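Long-range contacts in glyoxalase-related enzyme (PDB 3BQX), which is of unknown function but belongs to the glyoxalase-related vicinal oxygen chelate superfamily, built from two beta-alpha-beta-beta-beta modules: residues A[75-80]-A[121-126]; A[25-30]-A[88-93]; A[35-40]-A[49-54]; A[18-23]-A[39-44]. All coordinates share one frame; numbering follows the deposited sequence.

Contact 1: A[75-80]-A[121-126]; sequences HNVRAE and WEIAFN
His75 and Asn76 run parallel to Ile123 and Ala124, and backbone hydrogen bonds zip the two strands together. His75 N gives to Glu122 O at 2.8 Å, Ala124 N returns one to His75 O, and Val77 N reaches Ala124 O at 2.8 Å. The last carbonyl also takes a CA-H...O contact from Asn76, CA to O 3.2 Å, so Ala124 O is gripped twice.

Beyond Ala124, two waters bridge the segments. One accepts from Asn76 ND2 and donates to Asn126 O; the other donates to Val77 O at 2.7 Å and accepts from Asn126 N. The Asn76 and Asn126 side chains lie side by side, their amide planes 19° apart.

Phe125 supplies most of the side-chain packing. CG is anti to the backbone N (chi1 169°), and one face of the ring carries the backbone of Ala79-Glu80: Glu80 N sits 3.4 Å above the ring plane, over its centre, while Val77 O lies in plane at the edge. Glu80 CB comes to 3.6 Å from Phe125 CD2, and Val77 CG2 to 3.9 Å from Phe125 CB.

Parallel pairing of strands 71-76 and 120-125 fits the first and last strands of a beta-alpha-beta-beta-beta module. Helix 83-92 covers the face bearing His75 and Ile123, strand 109-114 flanks 120-125 on its other edge, and Gln5 of the second subunit binds Asn76 N.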
loop_
_atom_site.group_PDB
_atom_site.type_symbol
_atom_site.label_atom_id
_atom_site.label_comp_id
_atom_site.label_asym_id
_atom_site.label_seq_id
_atom_site.Cartn_x
_atom_site.Cartn_y
_atom_site.Cartn_z
ATOM N N HIS A 75 0.197 10.533 0.511
ATOM C CA HIS A 75 -0.363 11.117 1.723
ATOM C C HIS A 75 -0.899 12.458 1.242
ATOM O O HIS A 75 -0.138 13.280 0.732
ATOM C CB HIS A 75 0.710 11.342 2.796
ATOM C CG HIS A 75 0.192 12.021 4.027
ATOM N ND1 HIS A 75 0.274 13.383 4.230
ATOM C CD2 HIS A 75 -0.469 11.524 5.100
ATOM C CE1 HIS A 75 -0.312 13.695 5.373
ATOM N NE2 HIS A 75 -0.772 12.583 5.919
ATOM N N ASN A 76 -2.205 12.665 1.370
ATOM C CA ASN A 76 -2.838 13.907 0.930
ATOM C C ASN A 76 -3.061 14.887 2.076
ATOM O O ASN A 76 -3.582 14.524 3.129
ATOM C CB ASN A 76 -4.168 13.590 0.241
ATOM C CG ASN A 76 -3.983 13.014 -1.152
ATOM O OD1 ASN A 76 -2.901 12.531 -1.500
ATOM N ND2 ASN A 76 -5.044 13.053 -1.954
ATOM N N VAL A 77 -2.672 16.138 1.852
ATOM C CA VAL A 77 -2.799 17.185 2.865
ATOM C C VAL A 77 -4.010 18.079 2.626
ATOM O O VAL A 77 -4.564 18.106 1.528
ATOM C CB VAL A 77 -1.517 18.042 2.914
ATOM C CG1 VAL A 77 -0.322 17.145 3.216
ATOM C CG2 VAL A 77 -1.317 18.760 1.589
ATOM N N ARG A 78 -4.405 18.829 3.655
ATOM C CA ARG A 78 -5.582 19.690 3.564
ATOM C C ARG A 78 -5.378 21.091 2.980
ATOM O O ARG A 78 -6.346 21.830 2.804
ATOM C CB ARG A 78 -6.248 19.796 4.940
ATOM C CG ARG A 78 -6.786 18.469 5.465
ATOM C CD ARG A 78 -7.536 18.656 6.776
ATOM N NE ARG A 78 -7.983 17.389 7.354
ATOM C CZ ARG A 78 -8.984 16.654 6.878
ATOM N NH1 ARG A 78 -9.659 17.051 5.807
ATOM N NH2 ARG A 78 -9.312 15.518 7.479
ATOM N N ALA A 79 -4.140 21.456 2.668
ATOM C CA ALA A 79 -3.859 22.768 2.090
ATOM C C ALA A 79 -2.545 22.733 1.320
ATOM O O ALA A 79 -1.609 22.042 1.716
ATOM C CB ALA A 79 -3.808 23.830 3.188
ATOM N N GLU A 80 -2.468 23.491 0.229
ATOM C CA GLU A 80 -1.262 23.512 -0.594
ATOM C C GLU A 80 -0.022 23.905 0.192
ATOM O O GLU A 80 1.077 23.448 -0.114
ATOM C CB GLU A 80 -1.432 24.469 -1.776
ATOM C CG GLU A 80 -0.462 24.215 -2.910
ATOM C CD GLU A 80 -0.730 25.087 -4.121
ATOM O OE1 GLU A 80 -1.897 25.153 -4.564
ATOM O OE2 GLU A 80 0.230 25.699 -4.634
ATOM N N TRP A 121 7.077 7.817 -1.379
ATOM C CA TRP A 121 5.915 8.495 -0.839
ATOM C C TRP A 121 5.625 9.745 -1.641
ATOM O O TRP A 121 6.534 10.521 -1.953
ATOM C CB TRP A 121 6.135 8.918 0.617
ATOM C CG TRP A 121 5.942 7.830 1.599
ATOM C CD1 TRP A 121 6.884 6.956 2.048
ATOM C CD2 TRP A 121 4.712 7.459 2.229
ATOM N NE1 TRP A 121 6.318 6.052 2.923
ATOM C CE2 TRP A 121 4.986 6.345 3.050
ATOM C CE3 TRP A 121 3.403 7.963 2.180
ATOM C CZ2 TRP A 121 3.999 5.719 3.817
ATOM C CZ3 TRP A 121 2.418 7.333 2.949
ATOM C CH2 TRP A 121 2.727 6.228 3.753
ATOM N N GLU A 122 4.365 9.937 -2.000
ATOM C CA GLU A 122 3.962 11.144 -2.693
ATOM C C GLU A 122 3.279 12.004 -1.639
ATOM O O GLU A 122 2.433 11.511 -0.895
ATOM C CB GLU A 122 2.956 10.853 -3.810
ATOM C CG GLU A 122 2.353 12.134 -4.401
ATOM C CD GLU A 122 1.332 11.862 -5.480
ATOM O OE1 GLU A 122 0.785 10.741 -5.506
ATOM O OE2 GLU A 122 1.060 12.777 -6.291
ATOM N N ILE A 123 3.678 13.269 -1.536
ATOM C CA ILE A 123 3.033 14.184 -0.607
ATOM C C ILE A 123 2.265 15.079 -1.559
ATOM O O ILE A 123 2.856 15.770 -2.388
ATOM C CB ILE A 123 4.045 15.002 0.213
ATOM C CG1 ILE A 123 4.977 14.053 0.978
ATOM C CG2 ILE A 123 3.308 15.917 1.175
ATOM C CD1 ILE A 123 4.263 13.042 1.862
ATOM N N ALA A 124 0.945 15.062 -1.449
ATOM C CA ALA A 124 0.133 15.815 -2.383
ATOM C C ALA A 124 -1.034 16.591 -1.821
ATOM O O ALA A 124 -1.598 16.247 -0.783
ATOM C CB ALA A 124 -0.390 14.861 -3.461
ATOM N N PHE A 125 -1.380 17.651 -2.541
ATOM C CA PHE A 125 -2.534 18.470 -2.227
ATOM C C PHE A 125 -3.439 18.292 -3.443
ATOM O O PHE A 125 -3.099 18.732 -4.539
ATOM C CB PHE A 125 -2.164 19.948 -2.077
ATOM C CG PHE A 125 -3.360 20.860 -2.021
ATOM C CD1 PHE A 125 -4.306 20.728 -1.009
ATOM C CD2 PHE A 125 -3.559 21.827 -3.002
ATOM C CE1 PHE A 125 -5.438 21.544 -0.975
ATOM C CE2 PHE A 125 -4.686 22.649 -2.977
ATOM C CZ PHE A 125 -5.626 22.507 -1.964
ATOM N N ASN A 126 -4.559 17.601 -3.259
ATOM C CA ASN A 126 -5.517 17.372 -4.335
ATOM C C ASN A 126 -6.888 17.713 -3.765
ATOM O O ASN A 126 -7.567 16.862 -3.189
ATOM C CB ASN A 126 -5.497 15.909 -4.782
ATOM C CG ASN A 126 -6.308 15.680 -6.041
ATOM O OD1 ASN A 126 -7.343 16.315 -6.246
ATOM N ND2 ASN A 126 -5.849 14.765 -6.886
HETATM O O HOH W 1 -7.343 14.871 -1.322
HETATM O O HOH W 2 -5.245 16.869 -0.756
#

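Contact 2: A[25-30]-A[88-93]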
loop_
_atom_site.group_PDB
_atom_site.type_symbol
_atom_site.label_atom_id
_atom_site.label_comp_id
_atom_site.label_asym_id
_atom_site.label_seq_id
_atom_site.Cartn_x
_atom_site.Cartn_y
_atom_site.Cartn_z
ATOM N N GLU A 25 9.498 10.767 13.449
ATOM C CA GLU A 25 9.964 12.151 13.427
ATOM C C GLU A 25 9.629 12.873 12.127
ATOM O O GLU A 25 9.485 14.098 12.108
ATOM C CB GLU A 25 11.474 12.201 13.667
ATOM C CG GLU A 25 11.890 11.741 15.055
ATOM C CD GLU A 25 13.395 11.758 15.249
ATOM O OE1 GLU A 25 14.012 12.818 15.018
ATOM O OE2 GLU A 25 13.959 10.710 15.637
ATOM N N GLY A 26 9.506 12.114 11.043
ATOM C CA GLY A 26 9.184 12.710 9.760
ATOM C C GLY A 26 7.692 12.933 9.599
ATOM O O GLY A 26 7.241 14.068 9.454
ATOM N N PHE A 27 6.913 11.854 9.636
ATOM C CA PHE A 27 5.464 11.965 9.488
ATOM C C PHE A 27 4.737 12.342 10.776
ATOM O O PHE A 27 3.619 12.850 10.731
ATOM C CB PHE A 27 4.870 10.652 8.968
ATOM C CG PHE A 27 4.754 10.575 7.467
ATOM C CD1 PHE A 27 5.445 9.601 6.756
ATOM C CD2 PHE A 27 3.931 11.457 6.772
ATOM C CE1 PHE A 27 5.315 9.504 5.369
ATOM C CE2 PHE A 27 3.791 11.371 5.387
ATOM C CZ PHE A 27 4.486 10.388 4.686
ATOM N N GLY A 28 5.369 12.084 11.916
ATOM C CA GLY A 28 4.741 12.395 13.188
ATOM C C GLY A 28 3.779 11.303 13.623
ATOM O O GLY A 28 2.871 11.544 14.417
ATOM N N TRP A 29 3.981 10.096 13.103
ATOM C CA TRP A 29 3.114 8.972 13.440
ATOM C C TRP A 29 3.644 8.175 14.623
ATOM O O TRP A 29 4.849 8.115 14.865
ATOM C CB TRP A 29 2.952 8.056 12.226
ATOM C CG TRP A 29 2.402 8.763 11.027
ATOM C CD1 TRP A 29 1.761 9.968 11.010
ATOM C CD2 TRP A 29 2.407 8.295 9.669
ATOM N NE1 TRP A 29 1.365 10.282 9.732
ATOM C CE2 TRP A 29 1.750 9.273 8.889
ATOM C CE3 TRP A 29 2.903 7.146 9.037
ATOM C CZ2 TRP A 29 1.579 9.142 7.510
ATOM C CZ3 TRP A 29 2.729 7.015 7.656
ATOM C CH2 TRP A 29 2.075 8.008 6.914
ATOM N N ALA A 30 2.731 7.569 15.370
ATOM C CA ALA A 30 3.111 6.779 16.528
ATOM C C ALA A 30 2.656 5.342 16.327
ATOM O O ALA A 30 1.564 5.090 15.824
ATOM C CB ALA A 30 2.493 7.365 17.790
ATOM N N GLU A 88 9.910 18.662 3.839
ATOM C CA GLU A 88 11.159 19.055 4.486
ATOM C C GLU A 88 11.363 18.223 5.748
ATOM O O GLU A 88 12.479 17.800 6.048
ATOM C CB GLU A 88 11.137 20.540 4.860
ATOM C CG GLU A 88 10.993 21.490 3.682
ATOM C CD GLU A 88 11.093 22.946 4.096
ATOM O OE1 GLU A 88 10.400 23.345 5.057
ATOM O OE2 GLU A 88 11.863 23.695 3.455
ATOM N N ARG A 89 10.277 17.992 6.483
ATOM C CA ARG A 89 10.340 17.209 7.710
ATOM C C ARG A 89 10.704 15.757 7.406
ATOM O O ARG A 89 11.457 15.129 8.148
ATOM C CB ARG A 89 9.001 17.272 8.459
ATOM C CG ARG A 89 8.644 18.664 8.980
ATOM C CD ARG A 89 7.597 18.608 10.091
ATOM N NE ARG A 89 6.254 18.295 9.608
ATOM C CZ ARG A 89 5.466 19.154 8.967
ATOM N NH1 ARG A 89 5.883 20.392 8.727
ATOM N NH2 ARG A 89 4.256 18.780 8.576
ATOM N N LEU A 90 10.179 15.224 6.307
ATOM C CA LEU A 90 10.488 13.848 5.933
ATOM C C LEU A 90 11.961 13.720 5.563
ATOM O O LEU A 90 12.623 12.753 5.935
ATOM C CB LEU A 90 9.620 13.399 4.753
ATOM C CG LEU A 90 8.113 13.296 5.000
ATOM C CD1 LEU A 90 7.419 12.852 3.716
ATOM C CD2 LEU A 90 7.834 12.299 6.122
ATOM N N VAL A 91 12.471 14.700 4.822
ATOM C CA VAL A 91 13.871 14.688 4.417
ATOM C C VAL A 91 14.775 14.789 5.643
ATOM O O VAL A 91 15.779 14.091 5.741
ATOM C CB VAL A 91 14.191 15.856 3.466
ATOM C CG1 VAL A 91 15.693 15.910 3.193
ATOM C CG2 VAL A 91 13.425 15.677 2.161
ATOM N N ALA A 92 14.398 15.654 6.577
ATOM C CA ALA A 92 15.170 15.845 7.800
ATOM C C ALA A 92 15.166 14.590 8.669
ATOM O O ALA A 92 16.039 14.410 9.514
ATOM C CB ALA A 92 14.607 17.019 8.585
ATOM N N ALA A 93 14.180 13.721 8.455
ATOM C CA ALA A 93 14.059 12.491 9.229
ATOM C C ALA A 93 14.677 11.273 8.534
ATOM O O ALA A 93 14.434 10.131 8.932
ATOM C CB ALA A 93 12.592 12.225 9.542
HETATM O O HOH W 3 11.639 15.890 10.706
HETATM O O HOH W 4 15.207 13.523 12.364
HETATM O O HOH W 5 5.147 15.761 10.223
#
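Gly26, late in helix 16-26, lies against helix 83-92 with its CA 4.2 Å from that of Leu90, so the backbones meet almost directly. This is a close helix-helix contact between the two beta-alpha-beta-beta-beta modules of the vicinal oxygen chelate fold. Gly26 has no side chain, and its backbone lies bare against Leu90 and Ala93; Ala93 CB stands 3.4 Å from Gly26 N.

Leu90 does most of the side-chain packing. Its CG is anti to the carbonyl carbon (chi1 -65°), and CD2 touches both Gly26 C, at 3.5 Å, and the ring of Phe27. There it makes a CH-pi contact, 12° off the ring normal and over the centre of one face; Trp29 CZ2 covers the opposite face. Phe27 also meets Trp121 edge-to-face, tying the contact to strand 120-125.

Water takes the place of direct polar contacts across the helices. One molecule donates to both Glu25 O and Arg89 O, and a second donates to Glu25 OE1 and Ala92 O. The third donates to Gly26 O; its oxygen, in the guanidinium plane at the edge, accepts from Arg89 NE at 2.8 Å.

Contact 3: A[35-40]-A[49-54]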
loop_
_atom_site.group_PDB
_atom_site.type_symbol
_atom_site.label_atom_id
_atom_site.label_comp_id
_atom_site.label_asym_id
_atom_site.label_seq_id
_atom_site.Cartn_x
_atom_site.Cartn_y
_atom_site.Cartn_z
ATOM N N ASN A 35 7.937 -4.504 18.115
ATOM C CA ASN A 35 8.805 -5.507 18.710
ATOM C C ASN A 35 10.086 -5.460 17.875
ATOM O O ASN A 35 10.167 -4.699 16.912
ATOM C CB ASN A 35 8.154 -6.904 18.754
ATOM C CG ASN A 35 7.955 -7.522 17.391
ATOM O OD1 ASN A 35 8.625 -7.174 16.428
ATOM N ND2 ASN A 35 7.037 -8.480 17.316
ATOM N N PRO A 36 11.113 -6.240 18.235
ATOM C CA PRO A 36 12.360 -6.205 17.461
ATOM C C PRO A 36 12.320 -6.459 15.954
ATOM O O PRO A 36 13.298 -6.178 15.262
ATOM C CB PRO A 36 13.237 -7.222 18.189
ATOM C CG PRO A 36 12.790 -7.070 19.607
ATOM C CD PRO A 36 11.285 -7.032 19.467
ATOM N N GLU A 37 11.210 -6.976 15.432
ATOM C CA GLU A 37 11.150 -7.242 13.998
ATOM C C GLU A 37 10.059 -6.526 13.209
ATOM O O GLU A 37 10.122 -6.482 11.982
ATOM C CB GLU A 37 11.036 -8.750 13.739
ATOM C CG GLU A 37 9.691 -9.357 14.086
ATOM C CD GLU A 37 9.631 -10.848 13.792
ATOM O OE1 GLU A 37 10.376 -11.607 14.449
ATOM O OE2 GLU A 37 8.846 -11.258 12.905
ATOM N N ILE A 38 9.069 -5.958 13.887
ATOM C CA ILE A 38 7.987 -5.302 13.162
ATOM C C ILE A 38 7.367 -4.139 13.924
ATOM O O ILE A 38 7.393 -4.100 15.157
ATOM C CB ILE A 38 6.878 -6.342 12.828
ATOM C CG1 ILE A 38 5.939 -5.820 11.740
ATOM C CG2 ILE A 38 6.089 -6.684 14.083
ATOM C CD1 ILE A 38 5.028 -6.918 11.151
ATOM N N ILE A 39 6.825 -3.185 13.176
ATOM C CA ILE A 39 6.138 -2.040 13.751
ATOM C C ILE A 39 4.820 -1.867 13.007
ATOM O O ILE A 39 4.782 -1.962 11.778
ATOM C CB ILE A 39 6.952 -0.734 13.616
ATOM C CG1 ILE A 39 8.254 -0.853 14.410
ATOM C CG2 ILE A 39 6.125 0.448 14.112
ATOM C CD1 ILE A 39 9.173 0.345 14.278
ATOM N N PHE A 40 3.742 -1.649 13.755
ATOM C CA PHE A 40 2.425 -1.426 13.166
ATOM C C PHE A 40 1.942 -0.028 13.515
ATOM O O PHE A 40 2.082 0.417 14.661
ATOM C CB PHE A 40 1.364 -2.394 13.715
ATOM C CG PHE A 40 1.541 -3.830 13.300
ATOM C CD1 PHE A 40 1.790 -4.174 11.981
ATOM C CD2 PHE A 40 1.397 -4.847 14.236
ATOM C CE1 PHE A 40 1.889 -5.516 11.597
ATOM C CE2 PHE A 40 1.495 -6.189 13.859
ATOM C CZ PHE A 40 1.740 -6.518 12.537
ATOM N N ALA A 49 2.446 -1.642 8.183
ATOM C CA ALA A 49 3.452 -2.414 8.891
ATOM C C ALA A 49 4.802 -2.269 8.222
ATOM O O ALA A 49 4.885 -2.225 6.996
ATOM C CB ALA A 49 3.062 -3.884 8.914
ATOM N N THR A 50 5.852 -2.158 9.034
ATOM C CA THR A 50 7.226 -2.102 8.529
ATOM C C THR A 50 7.887 -3.307 9.201
ATOM O O THR A 50 8.115 -3.316 10.410
ATOM C CB THR A 50 7.931 -0.780 8.899
ATOM O OG1 THR A 50 7.940 -0.607 10.323
ATOM C CG2 THR A 50 7.214 0.387 8.258
ATOM N N TRP A 51 8.157 -4.329 8.395
ATOM C CA TRP A 51 8.698 -5.608 8.843
ATOM C C TRP A 51 10.094 -5.843 8.274
ATOM O O TRP A 51 10.324 -5.576 7.099
ATOM C CB TRP A 51 7.748 -6.690 8.327
ATOM C CG TRP A 51 7.751 -7.999 9.016
ATOM C CD1 TRP A 51 8.394 -8.329 10.177
ATOM C CD2 TRP A 51 6.984 -9.147 8.640
ATOM N NE1 TRP A 51 8.062 -9.613 10.548
ATOM C CE2 TRP A 51 7.199 -10.136 9.622
ATOM C CE3 TRP A 51 6.128 -9.432 7.566
ATOM C CZ2 TRP A 51 6.590 -11.392 9.566
ATOM C CZ3 TRP A 51 5.521 -10.684 7.512
ATOM C CH2 TRP A 51 5.755 -11.646 8.508
ATOM N N LEU A 52 11.022 -6.341 9.093
ATOM C CA LEU A 52 12.363 -6.623 8.584
ATOM C C LEU A 52 12.206 -7.545 7.378
ATOM O O LEU A 52 11.480 -8.534 7.442
ATOM C CB LEU A 52 13.219 -7.308 9.653
ATOM C CG LEU A 52 13.632 -6.416 10.825
ATOM C CD1 LEU A 52 14.424 -7.231 11.834
ATOM C CD2 LEU A 52 14.459 -5.246 10.309
ATOM N N VAL A 53 12.893 -7.218 6.287
ATOM C CA VAL A 53 12.797 -7.990 5.050
ATOM C C VAL A 53 12.997 -9.494 5.200
ATOM O O VAL A 53 12.271 -10.275 4.589
ATOM C CB VAL A 53 13.794 -7.476 3.992
ATOM C CG1 VAL A 53 13.518 -8.145 2.651
ATOM C CG2 VAL A 53 13.689 -5.975 3.864
ATOM N N GLN A 54 13.972 -9.913 6.005
ATOM C CA GLN A 54 14.221 -11.341 6.185
ATOM C C GLN A 54 12.957 -12.055 6.654
ATOM O O GLN A 54 12.636 -13.147 6.189
ATOM C CB GLN A 54 15.326 -11.598 7.219
ATOM C CG GLN A 54 16.557 -10.716 7.130
ATOM C CD GLN A 54 16.431 -9.463 7.981
ATOM O OE1 GLN A 54 15.837 -8.474 7.563
ATOM N NE2 GLN A 54 16.984 -9.511 9.193
#
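Glu37, just before strand 38-42, and Trp51 of strand 47-52 lie side by side, pointing the same way. The glutamate CB faces Leu52 CD1 at 4.2 Å. CG lies between the backbone N and the carbonyl carbon (chi1 72°), and CG and CD pass 3.9 and 3.8 Å from Trp51 NE1. At the tip, OE2 takes a nearly straight hydrogen bond from Trp51 NE1, 3.0 Å long with an N-H...O angle of 171°. The acceptor lies in the indole plane, while the nitrogen meets OE2 on its anti side, 25° out of the carboxylate plane.

Ile38 works on the same indole from above: its CD1 rests over one face, 3.6 Å from Trp51 CG, in a CH-pi contact with the five-membered ring. On the same sheet face, Ala49 CB meets the edge of the Phe40 ring, 3.3 Å from CD1.

Ile39 and Thr50 form a hydrogen-bonded pair, each N giving to the other's O, and Leu52 N closes the pairing on Glu37 O at 3.0 Å. Asn35 OD1 accepts from Glu37 N and Ile38 N from opposite faces of its amide: the bond from Glu37 N makes an Asx turn, the one from Ile38 N an Asx motif.

Held by Glu37 at its NE1 edge and Ile38 on a face, the indole is probably limited in its rotation; the neutral N-H donor may help steady the carboxylate's negative charge.

Contact 4: A[18-23]-A[39-44]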
loop_
_atom_site.group_PDB
_atom_site.type_symbol
_atom_site.label_atom_id
_atom_site.label_comp_id
_atom_site.label_asym_id
_atom_site.label_seq_id
_atom_site.Cartn_x
_atom_site.Cartn_y
_atom_site.Cartn_z
ATOM N N ALA A 18 15.879 3.224 11.960
ATOM C CA ALA A 18 15.896 4.163 10.840
ATOM C C ALA A 18 14.477 4.377 10.308
ATOM O O ALA A 18 14.075 5.499 10.001
ATOM C CB ALA A 18 16.806 3.640 9.727
ATOM N N SER A 19 13.722 3.289 10.211
ATOM C CA SER A 19 12.348 3.355 9.724
ATOM C C SER A 19 11.467 4.105 10.724
ATOM O O SER A 19 10.684 4.974 10.343
ATOM C CB SER A 19 11.811 1.941 9.505
ATOM O OG SER A 19 10.550 1.974 8.858
ATOM N N ALA A 20 11.605 3.774 12.006
ATOM C CA ALA A 20 10.824 4.429 13.051
ATOM C C ALA A 20 11.095 5.935 13.085
ATOM O O ALA A 20 10.205 6.726 13.399
ATOM C CB ALA A 20 11.139 3.808 14.408
ATOM N N ARG A 21 12.328 6.326 12.772
ATOM C CA ARG A 21 12.698 7.738 12.754
ATOM C C ARG A 21 11.949 8.474 11.642
ATOM O O ARG A 21 11.408 9.561 11.856
ATOM C CB ARG A 21 14.208 7.889 12.540
ATOM C CG ARG A 21 14.672 9.331 12.458
ATOM C CD ARG A 21 16.076 9.422 11.888
ATOM N NE ARG A 21 16.479 10.804 11.647
ATOM C CZ ARG A 21 17.509 11.154 10.883
ATOM N NH1 ARG A 21 18.239 10.221 10.285
ATOM N NH2 ARG A 21 17.809 12.436 10.714
ATOM N N PHE A 22 11.921 7.871 10.456
ATOM C CA PHE A 22 11.234 8.461 9.316
ATOM C C PHE A 22 9.739 8.627 9.576
ATOM O O PHE A 22 9.187 9.713 9.414
ATOM C CB PHE A 22 11.430 7.594 8.068
ATOM C CG PHE A 22 10.754 8.139 6.837
ATOM C CD1 PHE A 22 11.303 9.214 6.141
ATOM C CD2 PHE A 22 9.562 7.580 6.371
ATOM C CE1 PHE A 22 10.680 9.726 5.001
ATOM C CE2 PHE A 22 8.932 8.087 5.231
ATOM C CZ PHE A 22 9.493 9.161 4.546
ATOM N N TYR A 23 9.078 7.550 9.989
ATOM C CA TYR A 23 7.642 7.621 10.230
ATOM C C TYR A 23 7.278 8.378 11.498
ATOM O O TYR A 23 6.251 9.056 11.544
ATOM C CB TYR A 23 7.042 6.203 10.219
ATOM C CG TYR A 23 7.102 5.604 8.825
ATOM C CD1 TYR A 23 6.293 6.098 7.806
ATOM C CD2 TYR A 23 8.051 4.644 8.503
ATOM C CE1 TYR A 23 6.436 5.662 6.497
ATOM C CE2 TYR A 23 8.212 4.200 7.195
ATOM C CZ TYR A 23 7.402 4.719 6.195
ATOM O OH TYR A 23 7.593 4.329 4.888
ATOM N N ILE A 39 6.825 -3.185 13.176
ATOM C CA ILE A 39 6.138 -2.040 13.751
ATOM C C ILE A 39 4.820 -1.867 13.007
ATOM O O ILE A 39 4.782 -1.962 11.778
ATOM C CB ILE A 39 6.952 -0.734 13.616
ATOM C CG1 ILE A 39 8.254 -0.853 14.410
ATOM C CG2 ILE A 39 6.125 0.448 14.112
ATOM C CD1 ILE A 39 9.173 0.345 14.278
ATOM N N PHE A 40 3.742 -1.649 13.755
ATOM C CA PHE A 40 2.425 -1.426 13.166
ATOM C C PHE A 40 1.942 -0.028 13.515
ATOM O O PHE A 40 2.082 0.417 14.661
ATOM C CB PHE A 40 1.364 -2.394 13.715
ATOM C CG PHE A 40 1.541 -3.830 13.300
ATOM C CD1 PHE A 40 1.790 -4.174 11.981
ATOM C CD2 PHE A 40 1.397 -4.847 14.236
ATOM C CE1 PHE A 40 1.889 -5.516 11.597
ATOM C CE2 PHE A 40 1.495 -6.189 13.859
ATOM C CZ PHE A 40 1.740 -6.518 12.537
ATOM N N TYR A 41 1.372 0.661 12.530
ATOM C CA TYR A 41 0.804 1.990 12.733
ATOM C C TYR A 41 -0.665 1.889 12.325
ATOM O O TYR A 41 -0.977 1.346 11.265
ATOM C CB TYR A 41 1.476 3.033 11.831
ATOM C CG TYR A 41 2.971 3.201 12.016
ATOM C CD1 TYR A 41 3.485 4.125 12.926
ATOM C CD2 TYR A 41 3.867 2.438 11.277
ATOM C CE1 TYR A 41 4.862 4.285 13.090
ATOM C CE2 TYR A 41 5.240 2.585 11.433
ATOM C CZ TYR A 41 5.730 3.510 12.341
ATOM O OH TYR A 41 7.088 3.632 12.505
ATOM N N GLN A 42 -1.577 2.386 13.159
ATOM C CA GLN A 42 -2.989 2.351 12.806
ATOM C C GLN A 42 -3.277 3.505 11.855
ATOM O O GLN A 42 -3.060 4.671 12.199
ATOM C CB GLN A 42 -3.874 2.482 14.047
ATOM C CG GLN A 42 -5.368 2.433 13.711
ATOM C CD GLN A 42 -5.792 1.099 13.122
ATOM O OE1 GLN A 42 -5.669 0.065 13.769
ATOM N NE2 GLN A 42 -6.284 1.118 11.885
HETATM N N MSE A 43 -3.769 3.184 10.664
HETATM C CA MSE A 43 -4.060 4.197 9.662
HETATM C C MSE A 43 -5.559 4.408 9.450
HETATM O O MSE A 43 -6.384 3.961 10.255
HETATM C CB MSE A 43 -3.384 3.818 8.342
HETATM C CG MSE A 43 -1.894 3.437 8.518
HETATM SE SE MSE A 43 -0.682 4.821 9.161
HETATM C CE MSE A 43 -0.595 5.814 7.528
ATOM N N ASN A 44 -5.906 5.080 8.355
ATOM C CA ASN A 44 -7.291 5.400 8.009
ATOM C C ASN A 44 -8.047 4.240 7.370
ATOM O O ASN A 44 -8.376 4.271 6.185
ATOM C CB ASN A 44 -7.318 6.620 7.076
ATOM C CG ASN A 44 -6.387 6.464 5.878
ATOM O OD1 ASN A 44 -5.215 6.137 6.038
ATOM N ND2 ASN A 44 -6.906 6.707 4.683
HETATM O O HOH W 6 8.718 2.036 10.986
HETATM O O HOH W 7 7.802 5.314 14.607
#
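Helix 16-26 packs on the sheet of the first beta-alpha-beta-beta-beta module here, and Tyr41 of strand 38-42 makes most of the touch. The helix and strand segments run nearly parallel, 16° between their directions, with their axes 10.8 Å apart.

Tyr41 points at the helix, and its CG is anti to the carbonyl carbon (chi1 -59°). The phenol oxygen lies 3.4 Å from Tyr23 CB and 3.9 Å from Ala20 CA. Tyr41 CZ also lies 3.7 Å from Tyr23 CB. The two tyrosine side chains cross at about a right angle, with ring planes 51° apart. Beside them, Ala20 CB meets the CD1 tip of Ile39 at 4.0 Å.

Tyr41 OH reaches the helix's polar atoms through two waters, both in its ring plane. One water, 2.7 Å from Tyr41 OH, bridges to Ser19 OG; the other bridges to Ala20 O, donating to that carbonyl. This supplies the buried hydroxyl with polar partners in otherwise apolar packing.

The Tyr23 hydroxyl is occupied differently, bonded to Asp115 and Trp121 of the second module. A helix lying over one face of a mixed sheet, with strand residues such as Ile39 and Tyr41 directed at it, is typical of the vicinal oxygen chelate module.

Contacts 2 and 4 are buried and share helix 16-26, which contact 4 lays on its own module's sheet and contact 2 joins to the helix of the other module. Contacts 1 and 3 are strand pairings, only partly buried, in different sheets on opposite sides of the chain's centre; one is parallel, the other antiparallel. Direct backbone bonds carry both, whereas the helix contacts rely on apolar touches and bridging water. Contacts 3 and 4 share strand 38-42, using opposite faces of its sheet for the indole and the helix. Contacts 1 and 2 meet where Phe27 and Leu90 pack on Trp121 and Ile123, and contact 4 also meets contact 1 through Tyr23.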